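Local atomic coordinates of polyporopepsin (Irpex lacteus, PDB entry 1WKR), a protein that cleaves peptide bonds as a pepsin-like aspartic endopeptidase of broad specificity, clots milk, and is seen here with the inhibitor pepstatin bound. Residues T207-A221 with D299-L313. Numbering follows the deposited sequence.
Sequences TAGIVDTGTTLTLIA and DSGEGLDFINGLTFL
Ile-307 sits between Ile-210 and Leu-219, because strand 306-308 runs parallel to strand 207-211 and antiparallel to strand 218-220. This is the psi-shaped motif of pepsin-like proteases, with the DTG loop of active-site Asp-212 joining the two flanking strands. The centre is tightly packed. Asp-212 N bonds to Asn-308 O at 2.9 Å, almost straight at 174°. Ile-307 holds CG2 anti to its backbone N, which places this methyl 3.5 Å from Asp-212 CB and against Thr-215. Asp-212 OD2 accepts from Thr-215 OG1 and is also hydrogen-bonded to the bound inhibitor, and its carboxylate lies beside that of Asp-32. Thr-311 OG1 lies in the carbonyl plane of Thr-216 O, on a lone pair, at 2.9 Å; Thr-311 N bonds to the same oxygen. Gly-309 has no room for a side chain beside the carbonyls of Thr-215 and Leu-217.

The other end is looser. The turn 299-303 is largely solvent-facing, while Leu-304 CD1 packs on Ile-210 CG2. Asp-305 ties this turn to the sheet. Thr-207 OG1 meets Asp-305 OD2 at 2.7 Å, and Gly-301 N reaches the same oxygen from the opposite face of the carboxylate. The syn lone pair of Asp-305 OD1 takes Glu-302 N. With an alanine at Asp-305, Thr-207 OG1 and the amides of Gly-301 and Glu-302 would probably lose their shared acceptor group, leaving the turn freer to move. Next to it, packing closes again around Phe-306. Its CG lies between the backbone N and the carbonyl carbon (chi1 64°), which lays the ring flat over Gly-209. Gly-209 CA stands 3.3 Å from the ring centroid, 13° off the normal, a CH-pi contact over the ring face.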
ATOM      1  N   THR A 207     -16.905  -8.224  -5.950  1.00  4.14           N
ATOM      2  CA  THR A 207     -16.092  -9.292  -5.322  1.00  4.76           C
ATOM      3  C   THR A 207     -15.176  -8.665  -4.266  1.00  4.09           C
ATOM      4  O   THR A 207     -15.138  -7.446  -4.101  1.00  4.68           O
ATOM      5  CB  THR A 207     -15.273 -10.013  -6.409  1.00  4.50           C
ATOM      6  OG1 THR A 207     -14.734 -11.201  -5.848  1.00  5.46           O
ATOM      7  CG2 THR A 207     -14.108  -9.134  -6.987  1.00  4.85           C
ATOM      8  N   ALA A 208     -14.427  -9.520  -3.590  1.00  3.88           N
ATOM      9  CA  ALA A 208     -13.558  -9.102  -2.507  1.00  4.44           C
ATOM     10  C   ALA A 208     -12.116  -8.929  -2.991  1.00  3.73           C
ATOM     11  O   ALA A 208     -11.654  -9.675  -3.867  1.00  3.98           O
ATOM     12  CB  ALA A 208     -13.599 -10.157  -1.361  1.00  5.75           C
ATOM     13  N   GLY A 209     -11.392  -8.024  -2.335  1.00  3.23           N
ATOM     14  CA  GLY A 209      -9.974  -7.751  -2.617  1.00  3.26           C
ATOM     15  C   GLY A 209      -9.447  -6.807  -1.588  1.00  3.59           C
ATOM     16  O   GLY A 209     -10.112  -6.591  -0.546  1.00  3.78           O
ATOM     17  N   ILE A 210      -8.258  -6.268  -1.784  1.00  3.35           N
ATOM     18  CA  ILE A 210      -7.625  -5.480  -0.738  1.00  3.32           C
ATOM     19  C   ILE A 210      -7.103  -4.155  -1.225  1.00  3.32           C
ATOM     20  O   ILE A 210      -6.939  -3.943  -2.429  1.00  4.48           O
ATOM     21  CB  ILE A 210      -6.490  -6.282  -0.029  1.00  3.57           C
ATOM     22  CG1 ILE A 210      -5.236  -6.405  -0.919  1.00  4.18           C
ATOM     23  CG2 ILE A 210      -7.003  -7.666   0.406  1.00  4.07           C
ATOM     24  CD1 ILE A 210      -4.016  -7.006  -0.213  1.00  5.08           C
ATOM     25  N   VAL A 211      -6.887  -3.251  -0.282  1.00  3.77           N
ATOM     26  CA  VAL A 211      -6.294  -1.915  -0.535  1.00  3.66           C
ATOM     27  C   VAL A 211      -4.928  -1.932   0.068  1.00  4.16           C
ATOM     28  O   VAL A 211      -4.778  -2.112   1.298  1.00  4.36           O
ATOM     29  CB  VAL A 211      -7.203  -0.826   0.065  1.00  3.88           C
ATOM     30  CG1 VAL A 211      -6.583   0.546  -0.228  1.00  4.89           C
ATOM     31  CG2 VAL A 211      -8.622  -0.914  -0.471  1.00  5.42           C
ATOM     32  N   ASP A 212      -3.911  -1.762  -0.756  1.00  3.82           N
ATOM     33  CA  ASP A 212      -2.535  -2.066  -0.335  1.00  4.14           C
ATOM     34  C   ASP A 212      -1.584  -0.987  -0.860  1.00  3.05           C
ATOM     35  O   ASP A 212      -1.220  -0.977  -2.031  1.00  3.61           O
ATOM     36  CB  ASP A 212      -2.136  -3.452  -0.838  1.00  3.56           C
ATOM     37  CG  ASP A 212      -0.813  -3.846  -0.336  1.00  3.40           C
ATOM     38  OD1 ASP A 212      -0.173  -3.152   0.486  1.00  4.08           O
ATOM     39  OD2 ASP A 212      -0.290  -4.978  -0.749  1.00  4.52           O
ATOM     40  N   THR A 213      -1.087  -0.153   0.049  1.00  3.29           N
ATOM     41  CA  THR A 213      -0.077   0.837  -0.283  1.00  3.47           C
ATOM     42  C   THR A 213       1.214   0.225  -0.797  1.00  3.69           C
ATOM     43  O   THR A 213       1.984   0.920  -1.460  1.00  4.18           O
ATOM     44  CB  THR A 213       0.255   1.718   0.936  1.00  3.38           C
ATOM     45  OG1 THR A 213       0.709   0.879   2.015  1.00  3.90           O
ATOM     46  CG2 THR A 213      -0.970   2.535   1.440  1.00  4.43           C
ATOM     47  N   GLY A 214       1.503  -1.037  -0.398  1.00  3.35           N
ATOM     48  CA  GLY A 214       2.759  -1.738  -0.722  1.00  3.69           C
ATOM     49  C   GLY A 214       2.651  -2.643  -1.908  1.00  3.63           C
ATOM     50  O   GLY A 214       3.528  -3.507  -2.131  1.00  5.17           O
ATOM     51  N   THR A 215       1.573  -2.526  -2.709  1.00  3.48           N
ATOM     52  CA  THR A 215       1.546  -3.120  -4.075  1.00  4.01           C
ATOM     53  C   THR A 215       1.592  -1.945  -5.036  1.00  3.70           C
ATOM     54  O   THR A 215       0.793  -1.014  -4.930  1.00  3.65           O
ATOM     55  CB  THR A 215       0.295  -3.955  -4.284  1.00  4.10           C
ATOM     56  OG1 THR A 215       0.404  -5.164  -3.514  1.00  5.42           O
ATOM     57  CG2 THR A 215       0.115  -4.381  -5.732  1.00  5.70           C
ATOM     58  N   THR A 216       2.508  -1.964  -6.003  1.00  3.76           N
ATOM     59  CA  THR A 216       2.660  -0.826  -6.898  1.00  3.97           C
ATOM     60  C   THR A 216       1.431  -0.668  -7.796  1.00  3.80           C
ATOM     61  O   THR A 216       0.818   0.402  -7.908  1.00  4.36           O
ATOM     62  CB  THR A 216       3.890  -0.973  -7.791  1.00  4.37           C
ATOM     63  OG1 THR A 216       5.032  -1.257  -6.981  1.00  4.78           O
ATOM     64  CG2 THR A 216       4.159   0.306  -8.584  1.00  5.71           C
ATOM     65  N   LEU A 217       1.121  -1.720  -8.542  1.00  3.64           N
ATOM     66  CA  LEU A 217       0.126  -1.683  -9.587  1.00  3.56           C
ATOM     67  C   LEU A 217      -1.295  -1.803  -9.018  1.00  3.33           C
ATOM     68  O   LEU A 217      -1.490  -2.139  -7.857  1.00  4.48           O
ATOM     69  CB  LEU A 217       0.402  -2.844 -10.586  1.00  4.35           C
ATOM     70  CG  LEU A 217       1.753  -2.755 -11.292  1.00  4.26           C
ATOM     71  CD1 LEU A 217       1.838  -3.825 -12.382  1.00  5.56           C
ATOM     72  CD2 LEU A 217       2.062  -1.380 -11.922  1.00  5.25           C
ATOM     73  N   THR A 218      -2.269  -1.477  -9.864  1.00  3.64           N
ATOM     74  CA  THR A 218      -3.649  -1.745  -9.577  1.00  3.48           C
ATOM     75  C   THR A 218      -3.944  -3.114 -10.181  1.00  3.55           C
ATOM     76  O   THR A 218      -4.046  -3.219 -11.457  1.00  4.42           O
ATOM     77  CB  THR A 218      -4.504  -0.605 -10.110  1.00  3.95           C
ATOM     78  OG1 THR A 218      -4.136   0.594  -9.392  1.00  5.01           O
ATOM     79  CG2 THR A 218      -6.003  -0.816  -9.897  1.00  5.68           C
ATOM     80  N   LEU A 219      -3.924  -4.151  -9.382  1.00  3.60           N
ATOM     81  CA  LEU A 219      -3.982  -5.513  -9.890  1.00  4.36           C
ATOM     82  C   LEU A 219      -5.388  -6.051  -9.852  1.00  3.79           C
ATOM     83  O   LEU A 219      -6.138  -5.861  -8.872  1.00  4.63           O
ATOM     84  CB  LEU A 219      -3.068  -6.438  -9.053  1.00  5.04           C
ATOM     85  CG  LEU A 219      -1.573  -6.119  -9.068  1.00  3.48           C
ATOM     86  CD1 LEU A 219      -0.831  -7.126  -8.154  1.00  5.98           C
ATOM     87  CD2 LEU A 219      -1.042  -6.181 -10.497  1.00  5.36           C
ATOM     88  N   ILE A 220      -5.753  -6.756 -10.916  1.00  3.44           N
ATOM     89  CA  ILE A 220      -7.094  -7.367 -11.019  1.00  3.63           C
ATOM     90  C   ILE A 220      -6.999  -8.796 -11.450  1.00  3.19           C
ATOM     91  O   ILE A 220      -6.043  -9.199 -12.137  1.00  4.23           O
ATOM     92  CB  ILE A 220      -8.016  -6.507 -11.980  1.00  3.90           C
ATOM     93  CG1 ILE A 220      -7.415  -6.439 -13.408  1.00  4.41           C
ATOM     94  CG2 ILE A 220      -8.184  -5.123 -11.384  1.00  5.37           C
ATOM     95  CD1 ILE A 220      -8.284  -5.635 -14.375  1.00  5.04           C
ATOM     96  N   ALA A 221      -7.972  -9.584 -11.035  1.00  3.49           N
ATOM     97  CA  ALA A 221      -7.996 -11.017 -11.360  1.00  3.74           C
ATOM     98  C   ALA A 221      -7.787 -11.268 -12.849  1.00  4.44           C
ATOM     99  O   ALA A 221      -8.164 -10.442 -13.661  1.00  4.71           O
ATOM    100  CB  ALA A 221      -9.332 -11.634 -10.926  1.00  5.24           C
ATOM    101  N   ASP A 299      -7.473 -16.146 -10.830  1.00  5.97           N
ATOM    102  CA  ASP A 299      -8.764 -15.891 -11.360  1.00  5.89           C
ATOM    103  C   ASP A 299      -9.699 -15.394 -10.261  1.00  5.79           C
ATOM    104  O   ASP A 299      -9.492 -15.648  -9.060  1.00  6.04           O
ATOM    105  CB  ASP A 299      -9.383 -17.181 -11.905  1.00  7.46           C
ATOM    106  CG  ASP A 299      -8.662 -17.662 -13.139  1.00  9.49           C
ATOM    107  OD1 ASP A 299      -8.031 -16.928 -13.847  1.00 10.89           O
ATOM    108  OD2 ASP A 299      -8.855 -18.874 -13.455  1.00 13.64           O
ATOM    109  N   SER A 300     -10.736 -14.692 -10.675  1.00  5.35           N
ATOM    110  CA  SER A 300     -11.760 -14.244  -9.712  1.00  5.31           C
ATOM    111  C   SER A 300     -12.478 -15.408  -9.075  1.00  5.48           C
ATOM    112  O   SER A 300     -12.507 -16.509  -9.644  1.00  5.72           O
ATOM    113  CB  SER A 300     -12.772 -13.315 -10.461  1.00  5.15           C
ATOM    114  OG  SER A 300     -13.513 -14.036 -11.397  1.00  7.00           O
ATOM    115  N   GLY A 301     -13.042 -15.185  -7.912  1.00  4.61           N
ATOM    116  CA  GLY A 301     -13.738 -16.238  -7.109  1.00  5.17           C
ATOM    117  C   GLY A 301     -12.855 -16.828  -6.042  1.00  5.60           C
ATOM    118  O   GLY A 301     -13.305 -17.768  -5.411  1.00  6.55           O
ATOM    119  N   GLU A 302     -11.665 -16.312  -5.803  1.00  5.64           N
ATOM    120  CA  GLU A 302     -10.803 -16.852  -4.761  1.00  6.48           C
ATOM    121  C   GLU A 302     -10.899 -16.073  -3.474  1.00  5.72           C
ATOM    122  O   GLU A 302     -10.109 -16.364  -2.522  1.00  7.74           O
ATOM    123  CB  GLU A 302      -9.345 -16.869  -5.231  1.00  6.91           C
ATOM    124  CG  GLU A 302      -9.177 -17.828  -6.396  1.00  9.26           C
ATOM    125  CD  GLU A 302      -7.591 -18.105  -6.663  1.00  9.90           C
ATOM    126  OE1 GLU A 302      -6.813 -17.442  -6.075  1.00 14.54           O
ATOM    127  OE2 GLU A 302      -7.418 -19.049  -7.436  1.00 18.09           O
ATOM    128  N   GLY A 303     -11.806 -15.156  -3.317  1.00  5.81           N
ATOM    129  CA  GLY A 303     -11.938 -14.382  -2.083  1.00  5.84           C
ATOM    130  C   GLY A 303     -10.881 -13.290  -1.926  1.00  5.71           C
ATOM    131  O   GLY A 303     -10.820 -12.693  -0.841  1.00  5.69           O
ATOM    132  N   LEU A 304     -10.057 -13.020  -2.938  1.00  4.82           N
ATOM    133  CA  LEU A 304      -9.074 -11.908  -2.928  1.00  4.81           C
ATOM    134  C   LEU A 304      -8.752 -11.764  -4.408  1.00  4.34           C
ATOM    135  O   LEU A 304      -7.865 -12.489  -4.945  1.00  5.22           O
ATOM    136  CB  LEU A 304      -7.886 -12.265  -2.034  1.00  5.30           C
ATOM    137  CG  LEU A 304      -7.091 -11.043  -1.626  1.00  5.61           C
ATOM    138  CD1 LEU A 304      -6.104 -11.388  -0.477  1.00  6.84           C
ATOM    139  CD2 LEU A 304      -6.363 -10.375  -2.742  1.00  6.93           C
ATOM    140  N   ASP A 305      -9.430 -10.841  -5.062  1.00  4.24           N
ATOM    141  CA  ASP A 305      -9.506 -10.838  -6.539  1.00  3.72           C
ATOM    142  C   ASP A 305      -9.026  -9.529  -7.141  1.00  3.55           C
ATOM    143  O   ASP A 305      -9.140  -9.319  -8.366  1.00  4.29           O
ATOM    144  CB  ASP A 305     -10.949 -11.107  -6.953  1.00  4.73           C
ATOM    145  CG  ASP A 305     -11.485 -12.476  -6.588  1.00  4.88           C
ATOM    146  OD1 ASP A 305     -10.697 -13.385  -6.199  1.00  5.09           O
ATOM    147  OD2 ASP A 305     -12.715 -12.677  -6.728  1.00  5.41           O
ATOM    148  N   PHE A 306      -8.535  -8.637  -6.294  1.00  3.46           N
ATOM    149  CA  PHE A 306      -7.931  -7.384  -6.755  1.00  3.05           C
ATOM    150  C   PHE A 306      -7.036  -6.819  -5.647  1.00  3.47           C
ATOM    151  O   PHE A 306      -7.262  -7.161  -4.464  1.00  3.91           O
ATOM    152  CB  PHE A 306      -9.027  -6.321  -7.185  1.00  3.91           C
ATOM    153  CG  PHE A 306      -9.903  -5.893  -6.033  1.00  3.25           C
ATOM    154  CD1 PHE A 306      -9.507  -4.929  -5.122  1.00  4.12           C
ATOM    155  CD2 PHE A 306     -11.160  -6.481  -5.851  1.00  4.52           C
ATOM    156  CE1 PHE A 306     -10.296  -4.536  -4.077  1.00  3.99           C
ATOM    157  CE2 PHE A 306     -11.974  -6.082  -4.806  1.00  4.16           C
ATOM    158  CZ  PHE A 306     -11.554  -5.128  -3.929  1.00  4.02           C
ATOM    159  N   ILE A 307      -6.135  -5.974  -6.065  1.00  3.83           N
ATOM    160  CA  ILE A 307      -5.331  -5.154  -5.110  1.00  3.70           C
ATOM    161  C   ILE A 307      -5.405  -3.725  -5.646  1.00  3.43           C
ATOM    162  O   ILE A 307      -4.838  -3.429  -6.720  1.00  3.95           O
ATOM    163  CB  ILE A 307      -3.889  -5.630  -4.949  1.00  4.08           C
ATOM    164  CG1 ILE A 307      -3.839  -7.079  -4.478  1.00  4.05           C
ATOM    165  CG2 ILE A 307      -3.186  -4.722  -3.960  1.00  4.94           C
ATOM    166  CD1 ILE A 307      -2.463  -7.691  -4.342  1.00  5.41           C
ATOM    167  N   ASN A 308      -6.038  -2.830  -4.888  1.00  3.55           N
ATOM    168  CA  ASN A 308      -5.988  -1.389  -5.201  1.00  3.74           C
ATOM    169  C   ASN A 308      -4.674  -0.888  -4.602  1.00  3.62           C
ATOM    170  O   ASN A 308      -4.558  -0.699  -3.378  1.00  4.22           O
ATOM    171  CB  ASN A 308      -7.188  -0.647  -4.627  1.00  3.99           C
ATOM    172  CG  ASN A 308      -8.514  -1.076  -5.198  1.00  3.49           C
ATOM    173  OD1 ASN A 308      -8.610  -1.795  -6.195  1.00  4.46           O
ATOM    174  ND2 ASN A 308      -9.600  -0.620  -4.559  1.00  5.31           N
ATOM    175  N   GLY A 309      -3.668  -0.698  -5.461  1.00  3.50           N
ATOM    176  CA  GLY A 309      -2.305  -0.394  -5.029  1.00  4.28           C
ATOM    177  C   GLY A 309      -1.964   1.041  -5.012  1.00  2.94           C
ATOM    178  O   GLY A 309      -2.823   1.928  -5.086  1.00  3.70           O
ATOM    179  N   LEU A 310      -0.660   1.297  -4.853  1.00  3.31           N
ATOM    180  CA  LEU A 310      -0.125   2.676  -4.795  1.00  3.14           C
ATOM    181  C   LEU A 310      -0.596   3.527  -5.942  1.00  3.58           C
ATOM    182  O   LEU A 310      -0.929   4.681  -5.736  1.00  4.12           O
ATOM    183  CB  LEU A 310       1.434   2.538  -4.815  1.00  4.84           C
ATOM    184  CG  LEU A 310       2.231   3.834  -4.834  1.00  4.20           C
ATOM    185  CD1 LEU A 310       3.627   3.530  -4.267  1.00  5.96           C
ATOM    186  CD2 LEU A 310       2.377   4.402  -6.241  1.00  4.79           C
ATOM    187  N   THR A 311      -0.685   2.976  -7.154  1.00  3.28           N
ATOM    188  CA  THR A 311      -1.047   3.743  -8.327  1.00  3.83           C
ATOM    189  C   THR A 311      -2.505   4.155  -8.273  1.00  4.43           C
ATOM    190  O   THR A 311      -2.875   5.203  -8.838  1.00  4.48           O
ATOM    191  CB  THR A 311      -0.728   2.981  -9.614  1.00  3.94           C
ATOM    192  OG1 THR A 311      -1.250   1.604  -9.499  1.00  4.54           O
ATOM    193  CG2 THR A 311       0.765   2.958  -9.925  1.00  4.45           C
ATOM    194  N   PHE A 312      -3.368   3.389  -7.599  1.00  3.66           N
ATOM    195  CA  PHE A 312      -4.736   3.796  -7.347  1.00  3.96           C
ATOM    196  C   PHE A 312      -4.765   4.858  -6.248  1.00  3.69           C
ATOM    197  O   PHE A 312      -5.467   5.901  -6.377  1.00  4.12           O
ATOM    198  CB  PHE A 312      -5.531   2.533  -6.916  1.00  4.32           C
ATOM    199  CG  PHE A 312      -6.983   2.792  -6.531  1.00  3.85           C
ATOM    200  CD1 PHE A 312      -7.331   3.082  -5.218  1.00  5.16           C
ATOM    201  CD2 PHE A 312      -8.003   2.690  -7.459  1.00  4.60           C
ATOM    202  CE1 PHE A 312      -8.642   3.279  -4.849  1.00  5.37           C
ATOM    203  CE2 PHE A 312      -9.344   2.891  -7.067  1.00  5.36           C
ATOM    204  CZ  PHE A 312      -9.625   3.211  -5.759  1.00  4.86           C
ATOM    205  N   LEU A 313      -4.013   4.647  -5.170  1.00  3.28           N
ATOM    206  CA  LEU A 313      -4.032   5.539  -4.019  1.00  3.75           C
ATOM    207  C   LEU A 313      -3.369   6.855  -4.265  1.00  4.29           C
ATOM    208  O   LEU A 313      -3.574   7.822  -3.532  1.00  4.12           O
ATOM    209  CB  LEU A 313      -3.404   4.820  -2.833  1.00  3.64           C
ATOM    210  CG  LEU A 313      -4.170   3.568  -2.395  1.00  4.06           C
ATOM    211  CD1 LEU A 313      -3.367   2.751  -1.402  1.00  6.84           C
ATOM    212  CD2 LEU A 313      -5.525   3.935  -1.811  1.00  4.63           C
TER
HETATM  213  O   HOH W   1      -8.014  -3.298  -8.447  1.00 11.39           O